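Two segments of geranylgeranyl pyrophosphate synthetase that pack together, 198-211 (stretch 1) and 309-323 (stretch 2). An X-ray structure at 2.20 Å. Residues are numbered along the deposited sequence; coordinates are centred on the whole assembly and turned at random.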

ATOM      1  N   GLU A 198     -12.522  20.595 -21.424  1.00 66.88           N
ATOM      2  CA  GLU A 198     -12.135  21.931 -20.989  1.00 66.44           C
ATOM      3  C   GLU A 198     -12.484  22.150 -19.518  1.00 65.11           C
ATOM      4  O   GLU A 198     -11.782  22.818 -18.768  1.00 64.52           O
ATOM      5  N   TYR A 199     -13.647  21.594 -19.124  1.00 63.64           N
ATOM      6  CA  TYR A 199     -14.010  21.611 -17.713  1.00 63.38           C
ATOM      7  C   TYR A 199     -12.967  20.863 -16.881  1.00 62.25           C
ATOM      8  O   TYR A 199     -12.416  21.361 -15.907  1.00 60.47           O
ATOM      9  N   ILE A 200     -12.737  19.597 -17.284  1.00 60.71           N
ATOM     10  CA  ILE A 200     -11.817  18.746 -16.538  1.00 59.22           C
ATOM     11  C   ILE A 200     -10.446  19.404 -16.351  1.00 58.66           C
ATOM     12  O   ILE A 200      -9.817  19.317 -15.304  1.00 59.22           O
ATOM     13  N   LYS A 201      -9.960  20.047 -17.429  1.00 57.57           N
ATOM     14  CA  LYS A 201      -8.666  20.714 -17.330  1.00 57.23           C
ATOM     15  C   LYS A 201      -8.719  21.908 -16.374  1.00 55.74           C
ATOM     16  O   LYS A 201      -7.721  22.315 -15.793  1.00 54.33           O
ATOM     17  N   ALA A 202      -9.938  22.465 -16.254  1.00 54.24           N
ATOM     18  CA  ALA A 202     -10.131  23.588 -15.348  1.00 50.99           C
ATOM     19  C   ALA A 202     -10.286  23.113 -13.900  1.00 49.38           C
ATOM     20  O   ALA A 202      -9.779  23.710 -12.956  1.00 48.53           O
ATOM     21  N   LEU A 203     -11.006  22.010 -13.722  1.00 47.22           N
ATOM     22  CA  LEU A 203     -11.207  21.431 -12.402  1.00 48.12           C
ATOM     23  C   LEU A 203      -9.879  20.923 -11.854  1.00 47.49           C
ATOM     24  O   LEU A 203      -9.540  21.171 -10.696  1.00 47.36           O
ATOM     25  N   SER A 204      -9.130  20.225 -12.705  1.00 46.54           N
ATOM     26  CA  SER A 204      -7.829  19.677 -12.349  1.00 46.16           C
ATOM     27  C   SER A 204      -6.873  20.768 -11.884  1.00 47.08           C
ATOM     28  O   SER A 204      -6.194  20.611 -10.870  1.00 47.47           O
ATOM     29  N   SER A 205      -6.828  21.868 -12.636  1.00 46.38           N
ATOM     30  CA  SER A 205      -5.952  22.999 -12.331  1.00 46.45           C
ATOM     31  C   SER A 205      -6.313  23.653 -11.004  1.00 45.07           C
ATOM     32  O   SER A 205      -5.449  24.154 -10.282  1.00 44.33           O
ATOM     33  N   TRP A 206      -7.602  23.649 -10.701  1.00 43.60           N
ATOM     34  CA  TRP A 206      -8.105  24.184  -9.439  1.00 43.58           C
ATOM     35  C   TRP A 206      -7.720  23.296  -8.252  1.00 41.74           C
ATOM     36  O   TRP A 206      -7.381  23.760  -7.174  1.00 42.24           O
ATOM     37  N   GLY A 207      -7.828  21.969  -8.469  1.00 40.74           N
ATOM     38  CA  GLY A 207      -7.476  21.035  -7.401  1.00 40.30           C
ATOM     39  C   GLY A 207      -5.978  21.079  -7.097  1.00 39.05           C
ATOM     40  O   GLY A 207      -5.537  21.084  -5.955  1.00 38.18           O
ATOM     41  N   ARG A 208      -5.186  21.070  -8.181  1.00 39.49           N
ATOM     42  CA  ARG A 208      -3.740  21.134  -8.021  1.00 40.36           C
ATOM     43  C   ARG A 208      -3.325  22.359  -7.201  1.00 41.32           C
ATOM     44  O   ARG A 208      -2.553  22.284  -6.253  1.00 40.78           O
ATOM     45  N   ASN A 209      -3.849  23.524  -7.627  1.00 39.90           N
ATOM     46  CA  ASN A 209      -3.479  24.779  -6.982  1.00 40.11           C
ATOM     47  C   ASN A 209      -3.979  24.861  -5.537  1.00 39.53           C
ATOM     48  O   ASN A 209      -3.310  25.368  -4.646  1.00 40.01           O
ATOM     49  N   VAL A 210      -5.202  24.411  -5.291  1.00 38.29           N
ATOM     50  CA  VAL A 210      -5.764  24.484  -3.956  1.00 39.44           C
ATOM     51  C   VAL A 210      -4.999  23.535  -3.037  1.00 39.68           C
ATOM     52  O   VAL A 210      -4.621  23.906  -1.925  1.00 39.27           O
ATOM     53  N   GLY A 211      -4.758  22.319  -3.515  1.00 39.10           N
ATOM     54  CA  GLY A 211      -4.024  21.345  -2.727  1.00 39.72           C
ATOM     55  C   GLY A 211      -2.686  21.885  -2.257  1.00 40.50           C
ATOM     56  O   GLY A 211      -2.311  21.719  -1.094  1.00 41.45           O
ATOM     57  N   ASP A 309      -1.984  33.749  -4.583  1.00 45.56           N
ATOM     58  CA  ASP A 309      -1.990  33.759  -6.035  1.00 46.68           C
ATOM     59  C   ASP A 309      -2.553  32.452  -6.584  1.00 46.30           C
ATOM     60  O   ASP A 309      -3.421  32.460  -7.456  1.00 48.28           O
ATOM     61  N   MET A 310      -2.073  31.328  -6.068  1.00 45.53           N
ATOM     62  CA  MET A 310      -2.551  30.029  -6.529  1.00 45.32           C
ATOM     63  C   MET A 310      -4.056  29.902  -6.316  1.00 43.88           C
ATOM     64  O   MET A 310      -4.761  29.279  -7.106  1.00 41.43           O
ATOM     65  N   ILE A 311      -4.540  30.491  -5.229  1.00 44.35           N
ATOM     66  CA  ILE A 311      -5.960  30.475  -4.919  1.00 44.46           C
ATOM     67  C   ILE A 311      -6.695  31.298  -5.978  1.00 45.62           C
ATOM     68  O   ILE A 311      -7.732  30.884  -6.497  1.00 43.38           O
ATOM     69  N   LYS A 312      -6.153  32.468  -6.292  1.00 47.24           N
ATOM     70  CA  LYS A 312      -6.768  33.332  -7.291  1.00 50.33           C
ATOM     71  C   LYS A 312      -6.767  32.625  -8.639  1.00 49.81           C
ATOM     72  O   LYS A 312      -7.774  32.600  -9.334  1.00 48.79           O
ATOM     73  N   LYS A 313      -5.632  32.037  -9.000  1.00 51.81           N
ATOM     74  CA  LYS A 313      -5.534  31.333 -10.268  1.00 52.56           C
ATOM     75  C   LYS A 313      -6.501  30.162 -10.337  1.00 52.30           C
ATOM     76  O   LYS A 313      -7.095  29.908 -11.379  1.00 54.37           O
ATOM     77  N   ALA A 314      -6.657  29.451  -9.227  1.00 52.80           N
ATOM     78  CA  ALA A 314      -7.547  28.292  -9.175  1.00 52.27           C
ATOM     79  C   ALA A 314      -9.000  28.648  -9.469  1.00 52.39           C
ATOM     80  O   ALA A 314      -9.635  28.037 -10.324  1.00 52.10           O
ATOM     81  N   ASN A 315      -9.531  29.625  -8.745  1.00 53.43           N
ATOM     82  CA  ASN A 315     -10.910  30.052  -8.948  1.00 54.62           C
ATOM     83  C   ASN A 315     -11.061  30.706 -10.321  1.00 56.01           C
ATOM     84  O   ASN A 315     -12.043  30.471 -11.020  1.00 55.72           O
ATOM     85  N   GLU A 316     -10.081  31.521 -10.707  1.00 58.35           N
ATOM     86  CA  GLU A 316     -10.116  32.190 -12.006  1.00 61.04           C
ATOM     87  C   GLU A 316     -10.032  31.154 -13.126  1.00 61.23           C
ATOM     88  O   GLU A 316     -10.014  31.497 -14.305  1.00 61.71           O
ATOM     89  N   ALA A 317      -9.969  29.883 -12.749  1.00 61.99           N
ATOM     90  CA  ALA A 317      -9.896  28.804 -13.726  1.00 62.31           C
ATOM     91  C   ALA A 317     -11.233  28.090 -13.761  1.00 62.87           C
ATOM     92  O   ALA A 317     -11.515  27.333 -14.684  1.00 63.57           O
ATOM     93  N   LEU A 318     -12.052  28.337 -12.745  1.00 63.94           N
ATOM     94  CA  LEU A 318     -13.387  27.740 -12.662  1.00 65.53           C
ATOM     95  C   LEU A 318     -14.406  28.619 -13.391  1.00 66.79           C
ATOM     96  O   LEU A 318     -15.565  28.274 -13.595  1.00 67.12           O
ATOM     97  N   ARG A 319     -13.926  29.827 -13.742  1.00 67.68           N
ATOM     98  CA  ARG A 319     -14.726  30.760 -14.523  1.00 68.59           C
ATOM     99  C   ARG A 319     -15.358  30.071 -15.734  1.00 68.27           C
ATOM    100  O   ARG A 319     -16.431  30.412 -16.205  1.00 68.49           O
ATOM    101  N   ILE A 320     -14.608  29.084 -16.258  1.00 67.33           N
ATOM    102  CA  ILE A 320     -15.005  28.415 -17.485  1.00 66.90           C
ATOM    103  C   ILE A 320     -16.304  27.611 -17.323  1.00 66.20           C
ATOM    104  O   ILE A 320     -17.050  27.370 -18.266  1.00 66.62           O
ATOM    105  N   LEU A 321     -16.530  27.146 -16.078  1.00 65.68           N
ATOM    106  CA  LEU A 321     -17.739  26.382 -15.791  1.00 64.72           C
ATOM    107  C   LEU A 321     -18.945  27.299 -15.593  1.00 64.62           C
ATOM    108  O   LEU A 321     -18.811  28.480 -15.306  1.00 63.41           O
ATOM    109  N   PRO A 322     -20.148  26.733 -15.738  1.00 65.26           N
ATOM    110  CA  PRO A 322     -21.365  27.513 -15.571  1.00 66.80           C
ATOM    111  C   PRO A 322     -21.541  27.951 -14.115  1.00 67.70           C
ATOM    112  O   PRO A 322     -20.903  27.448 -13.201  1.00 68.60           O
ATOM    113  N   LYS A 323     -22.413  28.961 -13.929  1.00 68.19           N
ATOM    114  CA  LYS A 323     -22.740  29.360 -12.574  1.00 68.31           C
ATOM    115  C   LYS A 323     -23.713  28.380 -11.920  1.00 68.29           C
ATOM    116  O   LYS A 323     -24.786  28.067 -12.419  1.00 68.56           O
TER

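Packing of helix 198-211 against segment 309-323 of geranylgeranyl pyrophosphate synthetase. The first stretch is helical throughout; the second is helical over 309-315 and then leads into a less regular run. The two helices are nearly antiparallel (164° between their directions), with axes 8.3 Å apart at closest approach, so the start of stretch 1 meets the end of stretch 2. The contact buries 783 Å², summed over both sides, and is mostly apolar.

Glu-198 points sideways and makes no contact. Tyr-199 (chi1 m) also leaves the backbone sideways, but its ring comes in over Ile-320, Leu-321 and Pro-322: Leu-321 covers one face, with Tyr-199 CD2 3.8 Å from Leu-321 CD1, while Tyr-199 CD2 lies 4.2 Å from Ile-320 CG2 and Tyr-199 OH lies 3.8 Å from Pro-322 CD. Ile-200 (m, t) points away, and Lys-201 starts sideways and, though its end comes nearer, makes no contact.

Ala-202 points toward stretch 2, and its small side chain permits a close approach: its CB is 3.2 Å from Ala-317 O and 4.0 Å from Leu-321 CD1. Leu-203 (m, t) starts sideways and brings CD2 inward, 3.8 Å from Leu-318 CD2 and 4.0 Å from Leu-321 CD2. Those two leucines, Leu-318 (m, t) and Leu-321 (m, p), likewise leave their backbone sideways and turn their ends inward, so the three form a continuous apolar patch.

Ser-204 (m) faces elsewhere and bonds back to its own helix. Ser-205 (p) points toward the partner, yet its hydroxyl donates to Ala-202 O (OG to O, 2.6 Å); with that bond made inside the helix, Ser-205 OG rests 3.6 Å from Ala-317 CB.

Trp-206 (chi1 t, chi2 92°) supplies the one hydrogen bond between the stretches, from its NE1 to Asn-315 OD1 at 3.0 Å and 147°. Asn-315 (m) points away at CB, but its end returns to the indole edge. Leu-318 CD1 sits over one face, 3.7 Å from the centroid of the five-membered ring of Trp-206 and 20° off its normal, a CH-pi contact. Ala-314 fits where the backbones are tightest, its CA 4.2 Å from Trp-206 CA; Trp-206 CD1 lies 3.4 Å from Ala-314 CB and 3.2 Å from Ala-314 O.

Gly-207 has no side chain, and Arg-208 leads its end away. Asn-209 (m) points toward stretch 2. Its ND2 donates to Ser-205 O (2.7 Å, 150°), which ties the amide to its own helix; its OD1 lies 3.4 Å from Met-310 CG and its CB 3.8 Å from Ala-314 CB. Met-310 (m, t, p) points inward to meet it, while Lys-313 points sideways, its CG 4.0 Å from Asn-209 ND2.

Val-210 (t) points away at CB, yet its CG2 reaches Ala-314 CB at 4.0 Å and Ile-311 CD1 at 4.3 Å, Ile-311 (m, m) bringing its end inward. Gly-211 closes the segment without a side chain.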

ATOM      1  CB  GLU A 198     -12.870  22.950 -21.860  1.00 67.93           C
ATOM      2  CG  GLU A 198     -11.998  24.156 -22.208  1.00 70.18           C
ATOM      3  CD  GLU A 198     -10.612  23.687 -22.590  1.00 71.41           C
ATOM      4  OE1 GLU A 198      -9.884  23.232 -21.718  1.00 72.17           O
ATOM      5  OE2 GLU A 198     -10.260  23.804 -23.762  1.00 72.07           O
ATOM      6  CB  TYR A 199     -15.357  20.902 -17.555  1.00 64.70           C
ATOM      7  CG  TYR A 199     -16.461  21.690 -18.169  1.00 67.22           C
ATOM      8  CD1 TYR A 199     -17.719  21.107 -18.314  1.00 67.60           C
ATOM      9  CD2 TYR A 199     -16.272  23.019 -18.550  1.00 68.27           C
ATOM     10  CE1 TYR A 199     -18.778  21.844 -18.820  1.00 69.42           C
ATOM     11  CE2 TYR A 199     -17.330  23.754 -19.067  1.00 69.53           C
ATOM     12  CZ  TYR A 199     -18.577  23.170 -19.206  1.00 69.66           C
ATOM     13  OH  TYR A 199     -19.640  23.901 -19.705  1.00 70.90           O
ATOM     14  CB  ILE A 200     -11.671  17.419 -17.286  1.00 58.90           C
ATOM     15  CG1 ILE A 200     -12.988  16.638 -17.240  1.00 57.12           C
ATOM     16  CG2 ILE A 200     -10.591  16.556 -16.609  1.00 59.51           C
ATOM     17  CD1 ILE A 200     -12.977  15.415 -18.161  1.00 57.06           C
ATOM     18  CB  LYS A 201      -8.251  21.182 -18.725  1.00 59.85           C
ATOM     19  CG  LYS A 201      -6.731  21.283 -18.872  1.00 63.18           C
ATOM     20  CD  LYS A 201      -6.320  22.310 -19.929  1.00 65.43           C
ATOM     21  CE  LYS A 201      -5.399  23.396 -19.364  1.00 67.58           C
ATOM     22  NZ  LYS A 201      -6.102  24.678 -19.353  1.00 68.56           N
ATOM     23  CB  ALA A 202     -11.389  24.332 -15.795  1.00 50.96           C
ATOM     24  CB  LEU A 203     -12.211  20.279 -12.477  1.00 47.31           C
ATOM     25  CG  LEU A 203     -13.683  20.691 -12.565  1.00 47.68           C
ATOM     26  CD1 LEU A 203     -14.556  19.467 -12.812  1.00 49.00           C
ATOM     27  CD2 LEU A 203     -14.089  21.387 -11.270  1.00 47.42           C
ATOM     28  CB  SER A 204      -7.213  18.964 -13.551  1.00 45.10           C
ATOM     29  OG  SER A 204      -8.133  18.071 -14.151  1.00 45.71           O
ATOM     30  CB  SER A 205      -6.044  24.037 -13.447  1.00 47.91           C
ATOM     31  OG  SER A 205      -7.351  24.581 -13.496  1.00 50.72           O
ATOM     32  CB  TRP A 206      -9.626  24.290  -9.544  1.00 42.39           C
ATOM     33  CG  TRP A 206     -10.196  24.775  -8.271  1.00 43.53           C
ATOM     34  CD1 TRP A 206     -10.461  26.117  -7.918  1.00 42.41           C
ATOM     35  CD2 TRP A 206     -10.652  23.961  -7.163  1.00 43.59           C
ATOM     36  NE1 TRP A 206     -11.048  26.230  -6.698  1.00 42.74           N
ATOM     37  CE2 TRP A 206     -11.173  24.843  -6.185  1.00 43.67           C
ATOM     38  CE3 TRP A 206     -10.654  22.587  -6.919  1.00 45.21           C
ATOM     39  CZ2 TRP A 206     -11.681  24.339  -5.001  1.00 45.72           C
ATOM     40  CZ3 TRP A 206     -11.166  22.086  -5.733  1.00 44.05           C
ATOM     41  CH2 TRP A 206     -11.674  22.969  -4.765  1.00 44.42           C
ATOM     42  CB  ARG A 208      -3.119  21.206  -9.415  1.00 41.61           C
ATOM     43  CG  ARG A 208      -1.629  20.869  -9.410  1.00 45.45           C
ATOM     44  CD  ARG A 208      -1.351  19.523  -8.736  1.00 49.57           C
ATOM     45  NE  ARG A 208      -0.149  18.905  -9.300  1.00 52.60           N
ATOM     46  CZ  ARG A 208      -0.266  17.653  -9.776  1.00 52.69           C
ATOM     47  NH1 ARG A 208      -1.434  17.034  -9.741  1.00 53.20           N
ATOM     48  NH2 ARG A 208       0.815  17.019 -10.238  1.00 55.30           N
ATOM     49  CB  ASN A 209      -4.080  25.920  -7.801  1.00 41.15           C
ATOM     50  CG  ASN A 209      -3.122  26.310  -8.894  1.00 43.21           C
ATOM     51  OD1 ASN A 209      -2.045  26.843  -8.651  1.00 45.30           O
ATOM     52  ND2 ASN A 209      -3.541  26.034 -10.142  1.00 43.71           N
ATOM     53  CB  VAL A 210      -7.265  24.117  -3.968  1.00 39.77           C
ATOM     54  CG1 VAL A 210      -7.769  23.891  -2.551  1.00 39.95           C
ATOM     55  CG2 VAL A 210      -8.050  25.234  -4.609  1.00 38.86           C
ATOM     56  CB  ASP A 309      -0.580  33.988  -6.579  1.00 48.47           C
ATOM     57  CG  ASP A 309      -0.074  35.392  -6.313  1.00 51.77           C
ATOM     58  OD1 ASP A 309      -0.900  36.274  -5.982  1.00 54.57           O
ATOM     59  OD2 ASP A 309       1.150  35.620  -6.447  1.00 51.59           O
ATOM     60  CB  MET A 310      -1.815  28.916  -5.785  1.00 46.64           C
ATOM     61  CG  MET A 310      -0.396  28.714  -6.269  1.00 48.75           C
ATOM     62  SD  MET A 310       0.564  27.681  -5.170  1.00 49.55           S
ATOM     63  CE  MET A 310       0.034  26.076  -5.706  1.00 51.56           C
ATOM     64  CB  ILE A 311      -6.226  31.089  -3.528  1.00 44.14           C
ATOM     65  CG1 ILE A 311      -5.829  30.093  -2.439  1.00 44.80           C
ATOM     66  CG2 ILE A 311      -7.686  31.476  -3.392  1.00 44.16           C
ATOM     67  CD1 ILE A 311      -6.242  28.660  -2.727  1.00 41.66           C
ATOM     68  CB  LYS A 312      -6.007  34.654  -7.398  1.00 53.10           C
ATOM     69  CG  LYS A 312      -6.183  35.577  -6.195  1.00 56.83           C
ATOM     70  CD  LYS A 312      -7.649  35.924  -5.936  1.00 59.19           C
ATOM     71  CE  LYS A 312      -7.769  36.959  -4.813  1.00 60.91           C
ATOM     72  NZ  LYS A 312      -9.183  37.319  -4.475  1.00 62.56           N
ATOM     73  CB  LYS A 313      -4.112  30.823 -10.496  1.00 53.00           C
ATOM     74  CG  LYS A 313      -4.030  29.751 -11.573  1.00 56.32           C
ATOM     75  CD  LYS A 313      -4.076  30.375 -12.966  1.00 59.52           C
ATOM     76  CE  LYS A 313      -4.093  29.326 -14.076  1.00 60.81           C
ATOM     77  NZ  LYS A 313      -5.123  29.613 -15.116  1.00 62.63           N
ATOM     78  CB  ALA A 314      -7.447  27.624  -7.818  1.00 50.47           C
ATOM     79  CB  ASN A 315     -11.321  31.032  -7.850  1.00 53.54           C
ATOM     80  CG  ASN A 315     -11.442  30.368  -6.492  1.00 52.98           C
ATOM     81  OD1 ASN A 315     -11.712  29.170  -6.397  1.00 51.97           O
ATOM     82  ND2 ASN A 315     -11.228  31.140  -5.432  1.00 50.08           N
ATOM     83  CB  GLU A 316      -8.952  33.179 -12.137  1.00 62.60           C
ATOM     84  CG  GLU A 316      -8.049  32.968 -13.353  1.00 65.95           C
ATOM     85  CD  GLU A 316      -6.702  33.665 -13.226  1.00 68.22           C
ATOM     86  OE1 GLU A 316      -6.545  34.480 -12.290  1.00 69.30           O
ATOM     87  OE2 GLU A 316      -5.806  33.409 -14.065  1.00 68.79           O
ATOM     88  CB  ALA A 317      -8.788  27.830 -13.353  1.00 61.54           C
ATOM     89  CB  LEU A 318     -13.770  27.600 -11.182  1.00 65.25           C
ATOM     90  CG  LEU A 318     -13.118  26.395 -10.499  1.00 64.62           C
ATOM     91  CD1 LEU A 318     -13.734  26.105  -9.125  1.00 64.21           C
ATOM     92  CD2 LEU A 318     -13.250  25.106 -11.308  1.00 63.56           C
ATOM     93  CB  ARG A 319     -13.751  31.813 -15.032  1.00 69.56           C
ATOM     94  CG  ARG A 319     -14.192  33.241 -14.743  1.00 72.95           C
ATOM     95  CD  ARG A 319     -13.008  34.102 -14.289  1.00 74.97           C
ATOM     96  NE  ARG A 319     -13.453  35.114 -13.330  1.00 76.99           N
ATOM     97  CZ  ARG A 319     -13.613  34.727 -12.053  1.00 78.23           C
ATOM     98  NH1 ARG A 319     -13.353  33.480 -11.697  1.00 78.77           N
ATOM     99  NH2 ARG A 319     -14.048  35.608 -11.150  1.00 78.90           N
ATOM    100  CB  ILE A 320     -13.861  27.479 -17.869  1.00 66.55           C
ATOM    101  CG1 ILE A 320     -12.613  28.297 -18.228  1.00 67.40           C
ATOM    102  CG2 ILE A 320     -14.256  26.638 -19.088  1.00 67.74           C
ATOM    103  CD1 ILE A 320     -12.866  29.284 -19.366  1.00 66.49           C
ATOM    104  CB  LEU A 321     -17.494  25.569 -14.523  1.00 64.28           C
ATOM    105  CG  LEU A 321     -16.764  24.260 -14.799  1.00 63.96           C
ATOM    106  CD1 LEU A 321     -15.302  24.481 -15.175  1.00 63.39           C
ATOM    107  CD2 LEU A 321     -16.769  23.312 -13.596  1.00 63.37           C
ATOM    108  CB  PRO A 322     -22.553  26.657 -15.997  1.00 66.25           C
ATOM    109  CG  PRO A 322     -22.019  25.470 -16.787  1.00 65.52           C
ATOM    110  CD  PRO A 322     -20.467  25.471 -16.398  1.00 64.74           C
ATOM    111  CB  LYS A 323     -23.326  30.776 -12.582  1.00 68.90           C
ATOM    112  CG  LYS A 323     -23.500  31.335 -11.169  1.00 69.62           C
ATOM    113  CD  LYS A 323     -24.875  30.998 -10.590  1.00 69.60           C
ATOM    114  CE  LYS A 323     -25.126  31.675  -9.239  1.00 70.13           C
ATOM    115  NZ  LYS A 323     -26.334  31.123  -8.632  1.00 71.32           N
TER